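Local coordinates for protein glycoside Hydrolase (Bacteroides uniformis, PDB 5T9X) that probably hydrolyses internal glycosidic bonds of agarose-type red algal polysaccharides as a family GH16 enzyme of a human gut bacterium, at residues A[175-189]-A[292-306]. Sequence-based numbering, arbitrary orientation.
Sequences MASDVWMLSPDDTQE and GLSKEMDIIINMEDQ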
loop_
_atom_site.group_PDB
_atom_site.type_symbol
_atom_site.label_atom_id
_atom_site.label_comp_id
_atom_site.label_asym_id
_atom_site.label_seq_id
_atom_site.Cartn_x
_atom_site.Cartn_y
_atom_site.Cartn_z
ATOM N N MET A 175 1.817 4.885 12.271
ATOM C CA MET A 175 2.121 3.784 11.353
ATOM C C MET A 175 1.739 4.138 9.922
ATOM O O MET A 175 0.747 4.821 9.689
ATOM C CB MET A 175 1.306 2.547 11.733
ATOM C CG MET A 175 1.545 1.972 13.130
ATOM S SD MET A 175 3.144 1.154 13.220
ATOM C CE MET A 175 2.771 -0.382 12.373
ATOM N N ALA A 176 2.508 3.629 8.970
ATOM C CA ALA A 176 2.130 3.678 7.567
ATOM C C ALA A 176 1.006 2.685 7.305
ATOM O O ALA A 176 1.050 1.573 7.814
ATOM C CB ALA A 176 3.319 3.348 6.692
ATOM N N SER A 177 0.004 3.112 6.539
ATOM C CA SER A 177 -1.012 2.218 5.952
ATOM C C SER A 177 -0.694 2.094 4.458
ATOM O O SER A 177 -0.551 3.124 3.775
ATOM C CB SER A 177 -2.400 2.814 6.133
ATOM O OG SER A 177 -2.699 3.080 7.496
ATOM N N ASP A 178 -0.520 0.860 3.966
ATOM C CA ASP A 178 0.059 0.622 2.629
ATOM C C ASP A 178 -0.693 -0.396 1.794
ATOM O O ASP A 178 -0.994 -1.514 2.262
ATOM C CB ASP A 178 1.492 0.074 2.719
ATOM C CG ASP A 178 2.467 1.007 3.448
ATOM O OD1 ASP A 178 2.634 2.192 3.045
ATOM O OD2 ASP A 178 3.093 0.533 4.418
ATOM N N VAL A 179 -0.903 -0.025 0.533
ATOM C CA VAL A 179 -1.345 -0.943 -0.527
ATOM C C VAL A 179 -0.383 -0.773 -1.685
ATOM O O VAL A 179 -0.245 0.332 -2.193
ATOM C CB VAL A 179 -2.785 -0.636 -0.995
ATOM C CG1 VAL A 179 -3.233 -1.603 -2.088
ATOM C CG2 VAL A 179 -3.725 -0.737 0.183
ATOM N N TRP A 180 0.284 -1.854 -2.108
ATOM C CA TRP A 180 1.392 -1.734 -3.080
ATOM C C TRP A 180 1.746 -3.014 -3.806
ATOM O O TRP A 180 1.246 -4.080 -3.502
ATOM C CB TRP A 180 2.636 -1.125 -2.412
ATOM C CG TRP A 180 3.153 -1.862 -1.216
ATOM C CD1 TRP A 180 2.509 -2.068 -0.040
ATOM C CD2 TRP A 180 4.460 -2.433 -1.060
ATOM N NE1 TRP A 180 3.315 -2.777 0.841
ATOM C CE2 TRP A 180 4.529 -2.989 0.250
ATOM C CE3 TRP A 180 5.564 -2.540 -1.893
ATOM C CZ2 TRP A 180 5.681 -3.651 0.747
ATOM C CZ3 TRP A 180 6.728 -3.188 -1.402
ATOM C CH2 TRP A 180 6.766 -3.742 -0.092
ATOM N N MET A 181 2.591 -2.885 -4.811
ATOM C CA MET A 181 2.895 -3.988 -5.689
ATOM C C MET A 181 4.397 -4.077 -5.799
ATOM O O MET A 181 5.060 -3.072 -5.882
ATOM C CB MET A 181 2.246 -3.766 -7.050
ATOM C CG MET A 181 0.760 -3.533 -6.938
ATOM S SD MET A 181 -0.124 -3.717 -8.482
ATOM C CE MET A 181 0.309 -2.221 -9.343
ATOM N N LEU A 182 4.907 -5.297 -5.761
ATOM C CA LEU A 182 6.321 -5.548 -5.796
ATOM C C LEU A 182 6.612 -6.850 -6.578
ATOM O O LEU A 182 5.955 -7.865 -6.354
ATOM C CB LEU A 182 6.828 -5.649 -4.357
ATOM C CG LEU A 182 8.305 -5.982 -4.115
ATOM C CD1 LEU A 182 9.200 -4.856 -4.628
ATOM C CD2 LEU A 182 8.524 -6.241 -2.625
ATOM N N SER A 183 7.602 -6.792 -7.474
ATOM C CA SER A 183 8.069 -7.952 -8.218
ATOM C C SER A 183 8.775 -8.916 -7.270
ATOM O O SER A 183 9.394 -8.452 -6.323
ATOM C CB SER A 183 9.039 -7.537 -9.327
ATOM O OG SER A 183 10.243 -7.000 -8.794
ATOM N N PRO A 184 8.671 -10.252 -7.502
ATOM C CA PRO A 184 9.326 -11.214 -6.564
ATOM C C PRO A 184 10.851 -11.046 -6.404
ATOM O O PRO A 184 11.347 -11.373 -5.355
ATOM C CB PRO A 184 9.009 -12.597 -7.152
ATOM C CG PRO A 184 7.851 -12.368 -8.036
ATOM C CD PRO A 184 7.854 -10.946 -8.505
ATOM N N ASP A 185 11.554 -10.519 -7.417
ATOM C CA ASP A 185 13.016 -10.284 -7.331
ATOM C C ASP A 185 13.424 -8.952 -6.629
ATOM O O ASP A 185 14.619 -8.612 -6.584
ATOM C CB ASP A 185 13.656 -10.399 -8.734
ATOM C CG ASP A 185 13.407 -9.172 -9.627
ATOM O OD1 ASP A 185 12.737 -8.193 -9.207
ATOM O OD2 ASP A 185 13.902 -9.189 -10.782
ATOM N N ASP A 186 12.420 -8.207 -6.129
ATOM C CA ASP A 186 12.577 -6.960 -5.366
ATOM C C ASP A 186 13.200 -5.812 -6.156
ATOM O O ASP A 186 13.761 -4.911 -5.560
ATOM C CB ASP A 186 13.327 -7.198 -4.041
ATOM C CG ASP A 186 12.558 -8.123 -3.056
ATOM O OD1 ASP A 186 11.317 -8.042 -2.967
ATOM O OD2 ASP A 186 13.195 -8.931 -2.337
ATOM N N THR A 187 13.051 -5.796 -7.485
ATOM C CA THR A 187 13.637 -4.709 -8.312
ATOM C C THR A 187 12.640 -3.655 -8.787
ATOM O O THR A 187 13.045 -2.601 -9.266
ATOM C CB THR A 187 14.380 -5.264 -9.552
ATOM O OG1 THR A 187 13.462 -5.967 -10.407
ATOM C CG2 THR A 187 15.533 -6.194 -9.109
ATOM N N GLN A 188 11.339 -3.954 -8.698
ATOM C CA GLN A 188 10.318 -3.048 -9.208
ATOM C C GLN A 188 9.089 -3.022 -8.301
ATOM O O GLN A 188 8.584 -4.065 -7.867
ATOM C CB GLN A 188 9.894 -3.447 -10.614
ATOM C CG GLN A 188 11.029 -3.448 -11.606
ATOM C CD GLN A 188 10.576 -3.788 -13.012
ATOM O OE1 GLN A 188 9.390 -3.917 -13.299
ATOM N NE2 GLN A 188 11.521 -3.947 -13.883
ATOM N N GLU A 189 8.603 -1.818 -8.057
ATOM C CA GLU A 189 7.571 -1.613 -7.086
ATOM C C GLU A 189 6.680 -0.476 -7.579
ATOM O O GLU A 189 7.189 0.493 -8.120
ATOM C CB GLU A 189 8.250 -1.277 -5.775
ATOM C CG GLU A 189 7.340 -0.945 -4.624
ATOM C CD GLU A 189 8.087 -0.442 -3.406
ATOM O OE1 GLU A 189 9.161 -1.032 -3.091
ATOM O OE2 GLU A 189 7.585 0.532 -2.763
ATOM N N GLY A 292 11.720 -0.645 -18.333
ATOM C CA GLY A 292 10.673 0.022 -17.580
ATOM C C GLY A 292 10.056 -0.903 -16.553
ATOM O O GLY A 292 10.669 -1.929 -16.151
ATOM N N LEU A 293 8.863 -0.521 -16.106
ATOM C CA LEU A 293 8.082 -1.324 -15.179
ATOM C C LEU A 293 7.411 -2.456 -15.950
ATOM O O LEU A 293 6.318 -2.298 -16.483
ATOM C CB LEU A 293 7.023 -0.484 -14.471
ATOM C CG LEU A 293 7.593 0.605 -13.546
ATOM C CD1 LEU A 293 6.517 1.629 -13.167
ATOM C CD2 LEU A 293 8.216 -0.025 -12.316
ATOM N N SER A 294 8.083 -3.598 -15.968
ATOM C CA SER A 294 7.783 -4.675 -16.874
ATOM C C SER A 294 7.582 -6.012 -16.192
ATOM O O SER A 294 7.141 -6.947 -16.825
ATOM C CB SER A 294 8.947 -4.800 -17.857
ATOM O OG SER A 294 10.175 -4.998 -17.137
ATOM N N LYS A 295 7.911 -6.141 -14.925
ATOM C CA LYS A 295 7.920 -7.476 -14.298
ATOM C C LYS A 295 6.637 -7.635 -13.548
ATOM O O LYS A 295 6.137 -6.674 -12.988
ATOM C CB LYS A 295 9.091 -7.620 -13.340
ATOM C CG LYS A 295 10.411 -7.497 -14.045
ATOM C CD LYS A 295 11.524 -7.657 -13.056
ATOM C CE LYS A 295 12.894 -7.403 -13.681
ATOM N NZ LYS A 295 13.952 -7.463 -12.621
ATOM N N GLU A 296 6.091 -8.830 -13.540
ATOM C CA GLU A 296 4.828 -9.045 -12.858
ATOM C C GLU A 296 4.990 -8.896 -11.337
ATOM O O GLU A 296 6.057 -9.157 -10.784
ATOM C CB GLU A 296 4.198 -10.393 -13.272
ATOM C CG GLU A 296 5.006 -11.645 -12.973
ATOM C CD GLU A 296 4.277 -12.931 -13.361
ATOM O OE1 GLU A 296 3.611 -12.926 -14.439
ATOM O OE2 GLU A 296 4.392 -13.942 -12.592
ATOM N N MET A 297 3.941 -8.449 -10.662
ATOM C CA MET A 297 4.066 -8.122 -9.251
ATOM C C MET A 297 3.014 -8.785 -8.355
ATOM O O MET A 297 1.873 -9.017 -8.755
ATOM C CB MET A 297 4.010 -6.605 -9.075
ATOM C CG MET A 297 5.127 -5.845 -9.760
ATOM S SD MET A 297 4.904 -4.070 -9.594
ATOM C CE MET A 297 6.100 -3.451 -10.779
ATOM N N ASP A 298 3.457 -9.098 -7.138
ATOM C CA ASP A 298 2.596 -9.478 -6.041
ATOM C C ASP A 298 1.924 -8.219 -5.536
ATOM O O ASP A 298 2.529 -7.139 -5.555
ATOM C CB ASP A 298 3.419 -10.068 -4.905
ATOM C CG ASP A 298 4.143 -11.340 -5.302
ATOM O OD1 ASP A 298 3.545 -12.131 -6.052
ATOM O OD2 ASP A 298 5.297 -11.570 -4.859
ATOM N N ILE A 299 0.685 -8.349 -5.074
ATOM C CA ILE A 299 0.027 -7.247 -4.414
ATOM C C ILE A 299 0.225 -7.388 -2.923
ATOM O O ILE A 299 0.068 -8.478 -2.358
ATOM C CB ILE A 299 -1.446 -7.185 -4.787
ATOM C CG1 ILE A 299 -1.574 -6.713 -6.233
ATOM C CG2 ILE A 299 -2.205 -6.239 -3.869
ATOM C CD1 ILE A 299 -2.903 -7.087 -6.833
ATOM N N ILE A 300 0.576 -6.283 -2.276
ATOM C CA ILE A 300 0.847 -6.295 -0.850
ATOM C C ILE A 300 -0.013 -5.251 -0.126
ATOM O O ILE A 300 -0.169 -4.126 -0.588
ATOM C CB ILE A 300 2.352 -6.080 -0.558
ATOM C CG1 ILE A 300 3.192 -7.074 -1.363
ATOM C CG2 ILE A 300 2.675 -6.261 0.933
ATOM C CD1 ILE A 300 4.667 -6.875 -1.175
ATOM N N ILE A 301 -0.590 -5.651 1.000
ATOM C CA ILE A 301 -1.344 -4.758 1.836
ATOM C C ILE A 301 -0.733 -4.910 3.211
ATOM O O ILE A 301 -0.664 -6.046 3.716
ATOM C CB ILE A 301 -2.841 -5.161 1.879
ATOM C CG1 ILE A 301 -3.427 -5.249 0.469
ATOM C CG2 ILE A 301 -3.645 -4.166 2.708
ATOM C CD1 ILE A 301 -4.821 -5.846 0.408
ATOM N N ASN A 302 -0.307 -3.812 3.836
ATOM C CA ASN A 302 0.231 -3.922 5.194
ATOM C C ASN A 302 0.170 -2.655 6.021
ATOM O O ASN A 302 -0.258 -1.604 5.543
ATOM C CB ASN A 302 1.673 -4.436 5.113
ATOM C CG ASN A 302 2.664 -3.417 4.535
ATOM O OD1 ASN A 302 2.466 -2.225 4.601
ATOM N ND2 ASN A 302 3.783 -3.910 4.035
ATOM N N MET A 303 0.631 -2.750 7.263
ATOM C CA MET A 303 1.148 -1.567 7.943
ATOM C C MET A 303 2.635 -1.719 8.280
ATOM O O MET A 303 3.145 -2.825 8.402
ATOM C CB MET A 303 0.350 -1.247 9.187
ATOM C CG MET A 303 -1.149 -1.065 9.002
ATOM S SD MET A 303 -2.025 -0.872 10.604
ATOM C CE MET A 303 -1.661 0.838 10.918
ATOM N N GLU A 304 3.314 -0.585 8.419
ATOM C CA GLU A 304 4.746 -0.526 8.702
ATOM C C GLU A 304 5.007 0.572 9.730
ATOM O O GLU A 304 4.476 1.664 9.620
ATOM C CB GLU A 304 5.549 -0.204 7.426
ATOM C CG GLU A 304 5.507 -1.279 6.350
ATOM C CD GLU A 304 6.216 -0.927 5.032
ATOM O OE1 GLU A 304 6.810 0.185 4.904
ATOM O OE2 GLU A 304 6.161 -1.786 4.094
ATOM N N ASP A 305 5.822 0.264 10.734
ATOM C CA ASP A 305 6.497 1.278 11.549
ATOM C C ASP A 305 7.837 1.554 10.882
ATOM O O ASP A 305 8.828 0.874 11.157
ATOM C CB ASP A 305 6.722 0.760 12.970
ATOM C CG ASP A 305 7.015 1.851 13.949
ATOM O OD1 ASP A 305 7.202 3.029 13.532
ATOM O OD2 ASP A 305 7.028 1.510 15.149
ATOM N N GLN A 306 7.847 2.523 9.974
ATOM C CA GLN A 306 8.972 2.701 9.060
ATOM C C GLN A 306 10.175 3.288 9.767
ATOM O O GLN A 306 10.011 4.163 10.603
ATOM C CB GLN A 306 8.571 3.586 7.897
ATOM C CG GLN A 306 7.638 2.888 6.927
ATOM C CD GLN A 306 7.087 3.821 5.869
ATOM O OE1 GLN A 306 7.145 5.040 6.003
ATOM N NE2 GLN A 306 6.526 3.248 4.816
HETATM O O HOH W 1 14.360 -4.496 -13.052
#
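Trp180 and Ile300 are paired in an antiparallel ladder in which 176-182 and 298-304 are joined by eight backbone hydrogen bonds, two in each of the pairs Ala176/Glu304, Asp178/Asn302, Trp180/Ile300 and Leu182/Asp298. With CG between its backbone N and carbonyl carbon (chi1 57°), Trp180 leans across the neighbouring strand, and Ile300 CB lies over its five-membered ring, 3.9 Å from the centroid, as a CH-pi contact. Asn302 meets the edge of the indole. As modelled, its ND2 donates to Glu304 OE2 (3.2 Å) but also faces another donor, Trp180 NE1, while its OD1 lies 2.8 Å from another acceptor, Asp178 OD2; a flipped amide would perhaps suit those two neighbours better, so the assignment is uncertain. Glu304 OE1 accepts from Gln306 NE2, which also donates to Glu194, and Gln306 OE1 is hydrogen-bonded to Tyr196 OH.

Beyond the ladder, Lys295, extended beyond CG, reaches the 183-186 type I turn. Its NZ forms a salt bridge on the syn lone pair of Asp185 OD2 (2.5 Å), donates to Thr187 OG1 (2.7 Å) and shares a water with Gln188 NE2. Asp185 OD1 takes three donors, Ser183 OG, Thr187 OG1 and Thr187 N, the last closing an Asx turn. Gln188 OE1 is gripped twice, by Ser294 N (3.0 Å) and Lys295 N (3.1 Å).

The face bearing Asp178, Trp180, Asn302 and Glu304 probably lines the active-site cleft: Glu189, Asp191 and Glu194 of adjoining strand 188-195 have the E-x-D-x-x-E spacing of the GH16 catalytic motif. The other face packs Ile299 and Met303 against strand 329-341 of the second sheet of the beta-sandwich, while strand 188-195, bonded to the backbones of Ser177, Val179 and Met181, and strand 140-154 flank the pair within its own sheet.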